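Local coordinates for AtFKBP42 (Arabidopsis thaliana, PDB 2F4E), which modulates vacuolar uptake of MRP transporter substrates, regulates cell elongation and orientation, and probably acts as an FKBP-type peptidyl-prolyl cis-trans isomerase, at residues K53-E58 / S118-L123; Y67-L72 / E96-K101; H73-T78 / L150-V155. All blocks are in the same frame, centred on the assembly; numbering follows the deposited sequence.

Contact 1: residues K53-E58 / S118-L123; sequences KQIIKE and SGERAL
The carboxylate end of Glu120 lies across the side chain of Ile55, the two chains meeting at about a right angle. Its OE2 is 3.3 Å from Ile55 CG1 and also close to CD1, so this oxygen sits against hydrocarbon on one flank. From another direction comes Lys53, which approaches Glu120 tip to tip and forms a weak salt bridge, Lys53 NZ to Glu120 OE2, of 3.4 Å. A bend in the lysine chain, chi3 69°, turns CE out of the extended line, and the ammonium is also hydrogen-bonded to Ser115. On its way Lys53 CD passes Ala122 CB at 3.8 Å.

At a bulge in 53-58, Ile56 turns toward the partner segment, and its CD1 meets Leu123 CD2 at 4.0 Å; both side chains also touch Pro38. The other methyl, Leu123 CD1, lies 3.3 Å from Gln54 OE1, while the side-chain nitrogen, Gln54 NE2, bonds to the carbonyl oxygens of Val40 and Ser42.

Gln54 and Leu123 exchange two backbone hydrogen bonds. Beyond Ile55 the register slips by one residue in a classic beta bulge: Ile56 and Lys57 both face Arg121, whose carbonyl oxygen accepts two donors in its plane, Ile56 N at 2.7 Å from Arg121 O and Lys57 N at 3.0 Å from the same atom. Lys57 O in turn takes the amide of Arg121. The guanidinium leaves the pair and reaches Glu154 on the next strand.

The backbone, with its doubly used carbonyl, thus carries most of the polar binding between strands 51-55 and 121-126. The long Lys53-Glu120 pair probably adds only modestly, although a nearby ammonium would be expected to stabilise the buried Glu120 in its charged form; Glu58 OE1, 4.9 Å from Glu120 OE1, would probably offset part of this.

Contact 2: residues Y67-L72 / E96-K101; sequences YSTCFL and ELVLGK
Two aromatic rings of 67-72 meet the other segment in different ways. Tyr67 presents an edge: Leu99 O lies in the plane of the ring, 3.6 Å from Tyr67 CD1, and the CA of Gly100 follows along the same edge near the plane. Phe71 instead lies side by side with Glu96, both pointing the same way, with ring and carboxylate planes 62° apart. Here Glu96 OE1 comes obliquely to the ring, 3.5 Å from Phe71 CE1, and the aliphatic part of the glutamate continues to Thr69, where Glu96 CG is 3.7 Å from Thr69 CG2. With CG anti to the backbone N (chi1 178°) and the chain extended beyond it, the glutamate runs beside the Phe71 ring.

Cys70 and Leu97 share the face opposite Thr69, Phe71, Glu96 and Val98; Leu72 and Leu99 pack beside them. Cys70 SG closes on Leu99 CD1 at 3.4 Å, while Leu72 CD2 meets Leu97 CD2 obliquely at 4.1 Å; helix 107-113 covers this group through Ala110 and Val113.

Between the backbones, Cys70 and Leu97 form a hydrogen-bonded antiparallel pair, Leu97 N to Cys70 O being 2.7 Å; the return bond runs from Cys70 N to Leu97 O. Leu99 N adds a bond to Ser68 O, after which Val98 to Lys101 make a type II turn closed by Lys101 N and Val98 O, with Gly100 at positive phi (99°).

An antiparallel sheet whose apolar face packs on a short helix is the hallmark of the FKBP fold, and this contact places strand 95-98 at the edge of that sheet beside 69-78.

Contact 3: residues H73-T78 / L150-V155; sequences HYRAWT and LYEVEV
Arg75 and Glu152 lie side by side and point the same way from neighbouring strands in the antiparallel sheet of the FKBP fold. The guanidinium and carboxylate planes are 30° apart, and Arg75 NH1 forms a salt bridge of 2.9 Å to Glu152 OE1, meeting that oxygen from above the carboxylate plane, 49° out of it. The arginine chain runs extended from CG to NE; its NE is paired with Asp87, so two acids hold the guanidinium.

Tyr74 and Tyr151 share the opposite face, again side by side and pointing the same way, their ring planes inclined at 72°. Tyr74 CD1 is 3.9 Å from Tyr151 CD1, and Ala76 CB rests obliquely against the Tyr151 ring, 3.7 Å from CE1. The hydroxyl of Tyr74 bonds to Glu86.

Paired backbone bonds at His73-Glu154, Arg75-Glu152 and Trp77-Leu150 hold the strands together. Trp77 slants past Leu150 and Glu152: Trp77 CE3 is 4.0 Å from Leu150 CD2, while at the indole edge Trp77 CH2 reaches Glu152 OE1 at 3.4 Å.

In the fold
From the N terminus, residues 53-58 come first, and contact 1 closes the long loop that returns at 118-123. Contact 2 is nested within that loop: 67-72 opens a shorter excursion through strand 84-87 that ends at 96-101. Contact 3 begins in the continuation of strand 69-78 and is completed only after helix 107-113 and strand 121-126, so it crosses both other contacts along the chain. In space, strand 149-158 lies between 121-126 and 69-78. Contacts 1 and 3 meet there through backbone pairs such as Ala122 and Val153, while Leu72 of contact 2 packs on Val153. The centres of contacts 1 and 2 are about 17 Å apart.

Contact 1: residues K53-E58 / S118-L123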
loop_
_atom_site.group_PDB
_atom_site.type_symbol
_atom_site.label_atom_id
_atom_site.label_comp_id
_atom_site.label_asym_id
_atom_site.label_seq_id
_atom_site.Cartn_x
_atom_site.Cartn_y
_atom_site.Cartn_z
ATOM N N LYS A 53 -0.823 9.450 -2.709
ATOM C CA LYS A 53 -1.089 9.153 -1.297
ATOM C C LYS A 53 -1.724 10.261 -0.461
ATOM O O LYS A 53 -1.520 11.446 -0.699
ATOM C CB LYS A 53 0.219 8.763 -0.610
ATOM C CG LYS A 53 0.091 8.457 0.874
ATOM C CD LYS A 53 1.433 8.158 1.535
ATOM C CE LYS A 53 2.303 9.389 1.605
ATOM N NZ LYS A 53 3.593 9.101 2.256
ATOM N N GLN A 54 -2.483 9.844 0.543
ATOM C CA GLN A 54 -3.145 10.733 1.499
ATOM C C GLN A 54 -2.776 10.194 2.881
ATOM O O GLN A 54 -3.073 9.044 3.189
ATOM C CB GLN A 54 -4.660 10.652 1.365
ATOM C CG GLN A 54 -5.264 11.142 0.076
ATOM C CD GLN A 54 -6.786 11.119 0.137
ATOM O OE1 GLN A 54 -7.406 10.061 0.237
ATOM N NE2 GLN A 54 -7.391 12.294 0.094
ATOM N N ILE A 55 -2.159 11.019 3.717
ATOM C CA ILE A 55 -1.762 10.585 5.053
ATOM C C ILE A 55 -2.900 10.701 6.059
ATOM O O ILE A 55 -3.568 11.731 6.153
ATOM C CB ILE A 55 -0.546 11.398 5.562
ATOM C CG1 ILE A 55 0.676 11.084 4.699
ATOM C CG2 ILE A 55 -0.263 11.074 7.008
ATOM C CD1 ILE A 55 1.895 11.950 5.014
ATOM N N ILE A 56 -3.113 9.627 6.808
ATOM C CA ILE A 56 -4.167 9.573 7.817
ATOM C C ILE A 56 -3.575 9.947 9.170
ATOM O O ILE A 56 -4.116 10.780 9.901
ATOM C CB ILE A 56 -4.750 8.144 7.925
ATOM C CG1 ILE A 56 -5.515 7.799 6.650
ATOM C CG2 ILE A 56 -5.616 8.015 9.189
ATOM C CD1 ILE A 56 -6.143 6.416 6.658
ATOM N N LYS A 57 -2.465 9.292 9.496
ATOM C CA LYS A 57 -1.757 9.509 10.748
ATOM C C LYS A 57 -0.267 9.644 10.494
ATOM O O LYS A 57 0.352 8.724 9.970
ATOM C CB LYS A 57 -2.002 8.330 11.692
ATOM C CG LYS A 57 -1.205 8.389 12.980
ATOM C CD LYS A 57 -1.475 7.169 13.818
ATOM C CE LYS A 57 -0.636 7.177 15.073
ATOM N NZ LYS A 57 -0.944 5.984 15.925
ATOM N N GLU A 58 0.299 10.788 10.868
ATOM C CA GLU A 58 1.728 11.045 10.710
ATOM C C GLU A 58 2.512 10.046 11.548
ATOM O O GLU A 58 2.057 9.608 12.602
ATOM C CB GLU A 58 2.091 12.452 11.204
ATOM C CG GLU A 58 1.540 13.617 10.399
ATOM C CD GLU A 58 2.032 13.621 8.967
ATOM O OE1 GLU A 58 3.260 13.455 8.747
ATOM O OE2 GLU A 58 1.185 13.799 8.062
ATOM N N SER A 118 7.734 5.373 9.947
ATOM C CA SER A 118 7.286 4.289 10.805
ATOM C C SER A 118 6.095 4.722 11.634
ATOM O O SER A 118 6.101 5.812 12.211
ATOM C CB SER A 118 8.413 3.851 11.735
ATOM O OG SER A 118 7.942 2.850 12.622
ATOM N N GLY A 119 5.080 3.863 11.694
ATOM C CA GLY A 119 3.888 4.178 12.457
ATOM C C GLY A 119 2.895 5.009 11.668
ATOM O O GLY A 119 1.805 5.330 12.154
ATOM N N GLU A 120 3.262 5.368 10.443
ATOM C CA GLU A 120 2.361 6.159 9.622
ATOM C C GLU A 120 1.233 5.300 9.056
ATOM O O GLU A 120 1.399 4.110 8.793
ATOM C CB GLU A 120 3.118 6.816 8.470
ATOM C CG GLU A 120 2.288 7.785 7.679
ATOM C CD GLU A 120 3.059 8.450 6.559
ATOM O OE1 GLU A 120 4.153 9.015 6.827
ATOM O OE2 GLU A 120 2.553 8.406 5.416
ATOM N N ARG A 121 0.082 5.926 8.864
ATOM C CA ARG A 121 -1.080 5.250 8.320
ATOM C C ARG A 121 -1.578 6.130 7.179
ATOM O O ARG A 121 -1.809 7.320 7.377
ATOM C CB ARG A 121 -2.141 5.123 9.408
ATOM C CG ARG A 121 -3.255 4.153 9.099
ATOM C CD ARG A 121 -3.885 3.678 10.406
ATOM N NE ARG A 121 -4.932 2.681 10.186
ATOM C CZ ARG A 121 -5.483 1.939 11.150
ATOM N NH1 ARG A 121 -5.077 2.069 12.411
ATOM N NH2 ARG A 121 -6.480 1.103 10.865
ATOM N N ALA A 122 -1.725 5.555 5.989
ATOM C CA ALA A 122 -2.168 6.333 4.843
ATOM C C ALA A 122 -2.943 5.548 3.814
ATOM O O ALA A 122 -2.989 4.318 3.846
ATOM C CB ALA A 122 -0.977 6.975 4.171
ATOM N N LEU A 123 -3.563 6.283 2.900
ATOM C CA LEU A 123 -4.317 5.685 1.809
ATOM C C LEU A 123 -3.409 5.731 0.593
ATOM O O LEU A 123 -2.751 6.741 0.344
ATOM C CB LEU A 123 -5.579 6.488 1.524
ATOM C CG LEU A 123 -6.669 6.532 2.598
ATOM C CD1 LEU A 123 -7.874 7.316 2.048
ATOM C CD2 LEU A 123 -7.085 5.107 2.997
#

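Contact 2: residues Y67-L72 / E96-K101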
loop_
_atom_site.group_PDB
_atom_site.type_symbol
_atom_site.label_atom_id
_atom_site.label_comp_id
_atom_site.label_asym_id
_atom_site.label_seq_id
_atom_site.Cartn_x
_atom_site.Cartn_y
_atom_site.Cartn_z
ATOM N N TYR A 67 15.700 -1.212 -0.555
ATOM C CA TYR A 67 16.081 -2.547 -0.097
ATOM C C TYR A 67 15.790 -2.812 1.387
ATOM O O TYR A 67 16.126 -3.869 1.921
ATOM C CB TYR A 67 17.570 -2.781 -0.395
ATOM C CG TYR A 67 17.978 -2.399 -1.814
ATOM C CD1 TYR A 67 17.050 -2.443 -2.863
ATOM C CD2 TYR A 67 19.296 -2.028 -2.113
ATOM C CE1 TYR A 67 17.414 -2.131 -4.174
ATOM C CE2 TYR A 67 19.681 -1.709 -3.439
ATOM C CZ TYR A 67 18.728 -1.765 -4.456
ATOM O OH TYR A 67 19.056 -1.459 -5.756
ATOM N N SER A 68 15.159 -1.851 2.046
ATOM C CA SER A 68 14.797 -1.987 3.453
ATOM C C SER A 68 13.679 -3.015 3.689
ATOM O O SER A 68 12.814 -3.231 2.844
ATOM C CB SER A 68 14.348 -0.630 3.999
ATOM O OG SER A 68 13.889 -0.735 5.337
ATOM N N THR A 69 13.708 -3.658 4.847
ATOM C CA THR A 69 12.673 -4.618 5.212
ATOM C C THR A 69 11.575 -3.849 5.948
ATOM O O THR A 69 11.832 -3.127 6.920
ATOM C CB THR A 69 13.225 -5.722 6.131
ATOM O OG1 THR A 69 14.143 -6.531 5.388
ATOM C CG2 THR A 69 12.105 -6.598 6.652
ATOM N N CYS A 70 10.348 -4.006 5.480
ATOM C CA CYS A 70 9.224 -3.312 6.080
ATOM C C CYS A 70 8.163 -4.268 6.608
ATOM O O CYS A 70 7.792 -5.245 5.961
ATOM C CB CYS A 70 8.594 -2.377 5.047
ATOM S SG CYS A 70 9.795 -1.500 3.989
ATOM N N PHE A 71 7.681 -3.966 7.802
ATOM C CA PHE A 71 6.625 -4.749 8.421
ATOM C C PHE A 71 5.412 -3.845 8.407
ATOM O O PHE A 71 5.484 -2.701 8.865
ATOM C CB PHE A 71 7.034 -5.141 9.835
ATOM C CG PHE A 71 8.069 -6.220 9.862
ATOM C CD1 PHE A 71 7.717 -7.542 9.603
ATOM C CD2 PHE A 71 9.405 -5.909 10.063
ATOM C CE1 PHE A 71 8.689 -8.543 9.542
ATOM C CE2 PHE A 71 10.381 -6.899 10.003
ATOM C CZ PHE A 71 10.024 -8.217 9.741
ATOM N N LEU A 72 4.307 -4.344 7.860
ATOM C CA LEU A 72 3.114 -3.521 7.762
ATOM C C LEU A 72 1.775 -4.253 7.732
ATOM O O LEU A 72 1.690 -5.445 7.422
ATOM C CB LEU A 72 3.228 -2.635 6.517
ATOM C CG LEU A 72 3.164 -3.396 5.187
ATOM C CD1 LEU A 72 1.844 -3.138 4.518
ATOM C CD2 LEU A 72 4.291 -2.960 4.290
ATOM N N GLU A 96 5.725 -8.847 5.598
ATOM C CA GLU A 96 7.099 -8.390 5.521
ATOM C C GLU A 96 7.315 -8.080 4.057
ATOM O O GLU A 96 7.224 -8.963 3.216
ATOM C CB GLU A 96 8.059 -9.491 5.955
ATOM C CG GLU A 96 9.524 -9.115 5.861
ATOM C CD GLU A 96 10.434 -10.199 6.413
ATOM O OE1 GLU A 96 10.024 -10.879 7.379
ATOM O OE2 GLU A 96 11.548 -10.380 5.874
ATOM N N LEU A 97 7.586 -6.822 3.758
ATOM C CA LEU A 97 7.801 -6.388 2.389
ATOM C C LEU A 97 9.227 -5.877 2.222
ATOM O O LEU A 97 9.616 -4.886 2.850
ATOM C CB LEU A 97 6.815 -5.270 2.060
ATOM C CG LEU A 97 6.872 -4.658 0.659
ATOM C CD1 LEU A 97 6.285 -5.625 -0.351
ATOM C CD2 LEU A 97 6.081 -3.368 0.644
ATOM N N VAL A 98 10.009 -6.551 1.386
ATOM C CA VAL A 98 11.382 -6.117 1.152
ATOM C C VAL A 98 11.406 -5.235 -0.093
ATOM O O VAL A 98 11.249 -5.712 -1.216
ATOM C CB VAL A 98 12.346 -7.319 0.964
ATOM C CG1 VAL A 98 13.752 -6.827 0.685
ATOM C CG2 VAL A 98 12.346 -8.188 2.214
ATOM N N LEU A 99 11.565 -3.937 0.123
ATOM C CA LEU A 99 11.611 -2.976 -0.967
ATOM C C LEU A 99 12.666 -3.364 -2.000
ATOM O O LEU A 99 13.829 -3.597 -1.655
ATOM C CB LEU A 99 11.918 -1.597 -0.402
ATOM C CG LEU A 99 10.777 -1.060 0.459
ATOM C CD1 LEU A 99 11.245 0.105 1.337
ATOM C CD2 LEU A 99 9.653 -0.641 -0.454
ATOM N N GLY A 100 12.256 -3.433 -3.265
ATOM C CA GLY A 100 13.176 -3.802 -4.322
ATOM C C GLY A 100 13.035 -5.272 -4.683
ATOM O O GLY A 100 13.527 -5.717 -5.719
ATOM N N LYS A 101 12.367 -6.039 -3.830
ATOM C CA LYS A 101 12.165 -7.456 -4.101
ATOM C C LYS A 101 10.711 -7.863 -3.904
ATOM O O LYS A 101 10.398 -9.056 -3.814
ATOM C CB LYS A 101 13.082 -8.305 -3.218
ATOM C CG LYS A 101 14.569 -8.105 -3.533
ATOM C CD LYS A 101 15.471 -9.176 -2.896
ATOM C CE LYS A 101 16.925 -9.052 -3.397
ATOM N NZ LYS A 101 17.069 -9.264 -4.886
#

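Contact 3: residues H73-T78 / L150-V155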
loop_
_atom_site.group_PDB
_atom_site.type_symbol
_atom_site.label_atom_id
_atom_site.label_comp_id
_atom_site.label_asym_id
_atom_site.label_seq_id
_atom_site.Cartn_x
_atom_site.Cartn_y
_atom_site.Cartn_z
ATOM N N HIS A 73 0.736 -3.504 8.077
ATOM C CA HIS A 73 -0.638 -3.981 8.059
ATOM C C HIS A 73 -1.306 -3.226 6.913
ATOM O O HIS A 73 -0.905 -2.109 6.595
ATOM C CB HIS A 73 -1.361 -3.623 9.354
ATOM C CG HIS A 73 -1.267 -4.659 10.418
ATOM N ND1 HIS A 73 -1.566 -5.995 10.189
ATOM C CD2 HIS A 73 -0.972 -4.574 11.734
ATOM C CE1 HIS A 73 -1.457 -6.667 11.311
ATOM N NE2 HIS A 73 -1.096 -5.827 12.273
ATOM N N TYR A 74 -2.320 -3.818 6.295
ATOM C CA TYR A 74 -3.013 -3.125 5.218
ATOM C C TYR A 74 -4.296 -3.792 4.747
ATOM O O TYR A 74 -4.503 -4.990 4.937
ATOM C CB TYR A 74 -2.079 -2.936 4.017
ATOM C CG TYR A 74 -1.956 -4.134 3.096
ATOM C CD1 TYR A 74 -2.857 -4.334 2.048
ATOM C CD2 TYR A 74 -0.938 -5.069 3.273
ATOM C CE1 TYR A 74 -2.735 -5.436 1.203
ATOM C CE2 TYR A 74 -0.811 -6.163 2.440
ATOM C CZ TYR A 74 -1.706 -6.352 1.406
ATOM O OH TYR A 74 -1.576 -7.452 0.584
ATOM N N ARG A 75 -5.165 -2.983 4.154
ATOM C CA ARG A 75 -6.416 -3.466 3.586
ATOM C C ARG A 75 -6.371 -3.046 2.132
ATOM O O ARG A 75 -5.771 -2.022 1.798
ATOM C CB ARG A 75 -7.631 -2.829 4.257
ATOM C CG ARG A 75 -7.809 -3.196 5.709
ATOM C CD ARG A 75 -9.141 -2.682 6.231
ATOM N NE ARG A 75 -9.326 -3.008 7.639
ATOM C CZ ARG A 75 -8.894 -2.272 8.658
ATOM N NH1 ARG A 75 -8.248 -1.133 8.444
ATOM N NH2 ARG A 75 -9.082 -2.705 9.897
ATOM N N ALA A 76 -6.983 -3.834 1.263
ATOM C CA ALA A 76 -6.982 -3.501 -0.145
ATOM C C ALA A 76 -8.391 -3.588 -0.701
ATOM O O ALA A 76 -9.135 -4.527 -0.405
ATOM C CB ALA A 76 -6.052 -4.427 -0.899
ATOM N N TRP A 77 -8.749 -2.603 -1.510
ATOM C CA TRP A 77 -10.076 -2.528 -2.103
ATOM C C TRP A 77 -9.939 -2.212 -3.588
ATOM O O TRP A 77 -9.098 -1.391 -3.978
ATOM C CB TRP A 77 -10.874 -1.378 -1.479
ATOM C CG TRP A 77 -11.357 -1.552 -0.085
ATOM C CD1 TRP A 77 -12.495 -2.194 0.311
ATOM C CD2 TRP A 77 -10.754 -1.032 1.101
ATOM N NE1 TRP A 77 -12.639 -2.105 1.668
ATOM C CE2 TRP A 77 -11.584 -1.399 2.181
ATOM C CE3 TRP A 77 -9.590 -0.292 1.360
ATOM C CZ2 TRP A 77 -11.291 -1.052 3.495
ATOM C CZ3 TRP A 77 -9.304 0.052 2.666
ATOM C CH2 TRP A 77 -10.151 -0.330 3.718
ATOM N N THR A 78 -10.753 -2.859 -4.414
ATOM C CA THR A 78 -10.760 -2.569 -5.839
ATOM C C THR A 78 -11.555 -1.269 -5.884
ATOM O O THR A 78 -12.598 -1.146 -5.238
ATOM C CB THR A 78 -11.518 -3.623 -6.647
ATOM O OG1 THR A 78 -12.745 -3.961 -5.985
ATOM C CG2 THR A 78 -10.670 -4.876 -6.816
ATOM N N LEU A 150 -7.095 0.603 -4.028
ATOM C CA LEU A 150 -6.966 1.506 -2.904
ATOM C C LEU A 150 -6.346 0.690 -1.782
ATOM O O LEU A 150 -6.699 -0.475 -1.577
ATOM C CB LEU A 150 -8.325 2.025 -2.436
ATOM C CG LEU A 150 -8.229 2.899 -1.177
ATOM C CD1 LEU A 150 -7.587 4.205 -1.541
ATOM C CD2 LEU A 150 -9.589 3.156 -0.576
ATOM N N TYR A 151 -5.414 1.298 -1.069
ATOM C CA TYR A 151 -4.772 0.634 0.051
ATOM C C TYR A 151 -4.813 1.530 1.271
ATOM O O TYR A 151 -4.684 2.744 1.178
ATOM C CB TYR A 151 -3.308 0.320 -0.239
ATOM C CG TYR A 151 -3.036 -0.688 -1.323
ATOM C CD1 TYR A 151 -3.180 -2.053 -1.097
ATOM C CD2 TYR A 151 -2.550 -0.274 -2.559
ATOM C CE1 TYR A 151 -2.827 -2.977 -2.081
ATOM C CE2 TYR A 151 -2.199 -1.178 -3.538
ATOM C CZ TYR A 151 -2.338 -2.517 -3.301
ATOM O OH TYR A 151 -1.972 -3.374 -4.297
ATOM N N GLU A 152 -5.018 0.910 2.418
ATOM C CA GLU A 152 -5.018 1.619 3.676
ATOM C C GLU A 152 -3.872 0.895 4.349
ATOM O O GLU A 152 -4.036 -0.225 4.841
ATOM C CB GLU A 152 -6.317 1.397 4.445
ATOM C CG GLU A 152 -6.381 2.198 5.736
ATOM C CD GLU A 152 -7.473 1.736 6.699
ATOM O OE1 GLU A 152 -8.297 0.873 6.346
ATOM O OE2 GLU A 152 -7.510 2.259 7.833
ATOM N N VAL A 153 -2.702 1.516 4.338
ATOM C CA VAL A 153 -1.535 0.882 4.926
ATOM C C VAL A 153 -0.910 1.564 6.142
ATOM O O VAL A 153 -0.803 2.785 6.213
ATOM C CB VAL A 153 -0.434 0.677 3.858
ATOM C CG1 VAL A 153 -0.153 1.988 3.146
ATOM C CG2 VAL A 153 0.833 0.155 4.508
ATOM N N GLU A 154 -0.505 0.748 7.105
ATOM C CA GLU A 154 0.148 1.252 8.294
ATOM C C GLU A 154 1.459 0.499 8.468
ATOM O O GLU A 154 1.471 -0.725 8.637
ATOM C CB GLU A 154 -0.725 1.079 9.542
ATOM C CG GLU A 154 0.000 1.543 10.790
ATOM C CD GLU A 154 -0.864 1.546 12.029
ATOM O OE1 GLU A 154 -2.096 1.399 11.905
ATOM O OE2 GLU A 154 -0.291 1.694 13.129
ATOM N N VAL A 155 2.555 1.245 8.419
ATOM C CA VAL A 155 3.880 0.672 8.555
ATOM C C VAL A 155 4.251 0.430 10.013
ATOM O O VAL A 155 4.325 1.356 10.813
ATOM C CB VAL A 155 4.952 1.594 7.917
ATOM C CG1 VAL A 155 6.304 0.929 7.960
ATOM C CG2 VAL A 155 4.573 1.933 6.486
#